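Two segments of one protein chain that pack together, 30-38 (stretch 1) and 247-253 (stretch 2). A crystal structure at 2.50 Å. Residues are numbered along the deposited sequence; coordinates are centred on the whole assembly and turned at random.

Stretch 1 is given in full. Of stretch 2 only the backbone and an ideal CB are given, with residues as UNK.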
# COMPACT_ATOMS: atom_id res chain seq x y z
N MET A 30 -4.92 10.10 4.88
CA MET A 30 -4.54 10.01 3.48
C MET A 30 -5.57 9.19 2.70
O MET A 30 -5.70 7.99 2.90
CB MET A 30 -3.16 9.37 3.37
CG MET A 30 -2.23 9.73 4.51
SD MET A 30 -0.71 8.84 4.30
CE MET A 30 0.47 10.00 4.96
N GLY A 31 -6.30 9.86 1.82
CA GLY A 31 -7.33 9.18 1.06
C GLY A 31 -6.95 8.77 -0.36
O GLY A 31 -5.78 8.84 -0.76
N PRO A 32 -7.94 8.31 -1.14
CA PRO A 32 -7.66 7.88 -2.50
C PRO A 32 -6.73 8.86 -3.21
O PRO A 32 -6.69 10.04 -2.89
CB PRO A 32 -9.05 7.84 -3.15
CG PRO A 32 -10.03 8.30 -2.10
CD PRO A 32 -9.35 8.16 -0.79
N GLY A 33 -5.97 8.35 -4.18
CA GLY A 33 -5.06 9.19 -4.92
C GLY A 33 -4.06 9.95 -4.08
O GLY A 33 -3.46 10.92 -4.55
N VAL A 34 -3.86 9.52 -2.83
CA VAL A 34 -2.92 10.17 -1.92
C VAL A 34 -1.59 9.43 -1.67
O VAL A 34 -1.56 8.31 -1.14
CB VAL A 34 -3.59 10.44 -0.55
CG1 VAL A 34 -2.53 10.80 0.50
CG2 VAL A 34 -4.59 11.57 -0.69
N ASP A 35 -0.48 10.08 -2.03
CA ASP A 35 0.84 9.51 -1.85
C ASP A 35 1.36 9.85 -0.47
O ASP A 35 1.71 11.00 -0.20
CB ASP A 35 1.82 10.06 -2.89
CG ASP A 35 3.19 9.43 -2.77
OD1 ASP A 35 3.53 8.93 -1.68
OD2 ASP A 35 3.93 9.45 -3.77
N PRO A 36 1.44 8.85 0.40
CA PRO A 36 1.92 9.03 1.77
C PRO A 36 3.35 9.56 1.86
O PRO A 36 3.68 10.32 2.78
CB PRO A 36 1.79 7.64 2.39
CG PRO A 36 0.88 6.89 1.48
CD PRO A 36 1.08 7.45 0.13
N HIS A 37 4.19 9.16 0.90
CA HIS A 37 5.58 9.59 0.85
C HIS A 37 5.67 11.10 0.95
O HIS A 37 6.20 11.65 1.92
CB HIS A 37 6.23 9.16 -0.47
CG HIS A 37 6.10 7.70 -0.78
ND1 HIS A 37 6.54 6.71 0.07
CD2 HIS A 37 5.58 7.06 -1.86
CE1 HIS A 37 6.31 5.53 -0.47
NE2 HIS A 37 5.72 5.71 -1.64
N LEU A 38 5.13 11.77 -0.05
CA LEU A 38 5.17 13.22 -0.11
C LEU A 38 3.95 13.87 0.50
O LEU A 38 3.51 14.93 0.04
CB LEU A 38 5.34 13.63 -1.57
CG LEU A 38 6.22 12.65 -2.34
CD1 LEU A 38 5.62 12.37 -3.71
CD2 LEU A 38 7.63 13.22 -2.46
N UNK A 247 -1.27 1.79 -5.27
CA UNK A 247 0.05 1.59 -4.70
C UNK A 247 0.01 1.85 -3.21
O UNK A 247 -0.08 0.91 -2.41
CB UNK A 247 1.08 2.50 -5.38
N UNK A 248 0.08 3.12 -2.82
CA UNK A 248 0.06 3.46 -1.41
C UNK A 248 -1.33 3.87 -0.95
O UNK A 248 -1.60 3.90 0.24
CB UNK A 248 1.06 4.58 -1.12
N UNK A 249 -2.21 4.17 -1.92
CA UNK A 249 -3.57 4.60 -1.61
C UNK A 249 -4.66 3.65 -2.07
O UNK A 249 -4.51 2.95 -3.08
CB UNK A 249 -3.82 5.97 -2.24
N UNK A 250 -5.77 3.67 -1.34
CA UNK A 250 -6.91 2.81 -1.64
C UNK A 250 -7.93 3.53 -2.50
O UNK A 250 -7.73 4.67 -2.92
CB UNK A 250 -7.57 2.32 -0.35
N UNK A 251 -9.04 2.85 -2.75
CA UNK A 251 -10.10 3.44 -3.54
C UNK A 251 -10.94 4.34 -2.65
O UNK A 251 -10.59 4.55 -1.48
CB UNK A 251 -10.96 2.36 -4.20
N UNK A 252 -12.05 4.85 -3.19
CA UNK A 252 -12.94 5.73 -2.43
C UNK A 252 -13.71 4.98 -1.37
O UNK A 252 -14.17 3.86 -1.60
CB UNK A 252 -13.92 6.44 -3.37
N UNK A 253 -13.86 5.60 -0.20
CA UNK A 253 -14.59 4.98 0.89
C UNK A 253 -15.97 4.64 0.35
O UNK A 253 -16.58 5.45 -0.35
CB UNK A 253 -14.67 5.89 2.12

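The two segments, more than 200 residues apart in sequence, pack as irregular chains; stretch 1 carries a type II beta turn from Gly-31 to Val-34, and no hydrogen bond links the two.

At position 247 the ideal CB has nothing of stretch 1 within 5.5 Å, so this contact sets no preference and many side chains would fit. The deposited residue is Ser-247, whose hydroxyl is hydrogen-bonded elsewhere in the structure.

Position 248 is the most informative. Its CA-to-CB bond points toward stretch 1, and the ideal CB already lies 3.1 Å from Pro-36 CD, a tight approach, with His-37 NE2 4.8 Å away. A bulky group branched at CB would have to find room beside the proline ring, whereas a side chain that leads past the ring could reach the imidazole. An acidic or amide group would suit the histidine, and a small polar residue would also fit; the carboxylate of Asp-35 on the same side counts against a second acid. The residue is Asp-248. With chi1 in the m well, it brings OD2 to 3.0 Å from His-37 NE2, but the angle is too poor for a hydrogen bond, and the oxygen approaches the ring obliquely. NE2 has a hydrogen-bonding partner elsewhere in the structure, as does Asp-248 OD1. The same OD2 lies 3.5 Å from Asp-35 OD1, a close approach of like charges.

Position 249 also points toward stretch 1, into the turn. Its ideal CB is 3.4 Å from Val-34 O, 3.7 Å from Gly-33 N and 3.8 Å from Gly-31 O, so backbone polar atoms surround it at contact distance and little space remains for further atoms in that direction. Alanine is the natural choice, with serine a possible alternative. Ala-249 occupies the site, and its methyl packs against the turn, CB lying 3.4 Å from Val-34 O.

At position 250 CA-to-CB runs sideways and the ideal CB meets nothing of stretch 1 within 5.5 Å, leaving the side chain largely unspecified here; a long apolar group is one of many options. Met-250 contributes through its backbone instead: its O accepts a CA-H...O contact from Pro-32, with CA and O 3.2 Å apart.

Position 251 would direct a CB away from stretch 1, and its phi/psi of -82/-173 does not demand glycine, so several small or larger residues could be accommodated as far as this contact is concerned. The residue is Gly-251, which meets Pro-32 through its backbone, with O 3.8 Å from Pro-32 CG.

From position 252 the CA-to-CB bond points sideways, with the ideal CB 4.5 Å from Pro-32 CG. An apolar group could cover the proline ring, and a polar one could skirt it. Asp-252 turns its end nearer, placing OD1 3.1 Å from Pro-32 CG.

At position 253 CA-to-CB points sideways and the ideal CB has nothing of stretch 1 within 5.5 Å, so this contact would allow almost any side chain; the residue is Ala-253, which makes no contact.

Stretch 2, residues 247-253: SDAMGDA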
# COMPACT_ATOMS: atom_id res chain seq x y z
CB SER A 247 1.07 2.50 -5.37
OG SER A 247 0.44 3.62 -5.96
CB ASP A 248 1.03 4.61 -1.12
CG ASP A 248 2.33 4.51 -1.91
OD1 ASP A 248 2.88 3.40 -2.02
OD2 ASP A 248 2.80 5.56 -2.42
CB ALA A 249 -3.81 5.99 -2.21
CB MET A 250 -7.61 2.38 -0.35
CG MET A 250 -6.88 1.32 0.43
SD MET A 250 -8.02 0.51 1.55
CE MET A 250 -9.00 1.89 2.13
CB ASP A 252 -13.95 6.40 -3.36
CG ASP A 252 -13.29 7.25 -4.40
OD1 ASP A 252 -12.44 8.10 -4.06
OD2 ASP A 252 -13.64 7.06 -5.58
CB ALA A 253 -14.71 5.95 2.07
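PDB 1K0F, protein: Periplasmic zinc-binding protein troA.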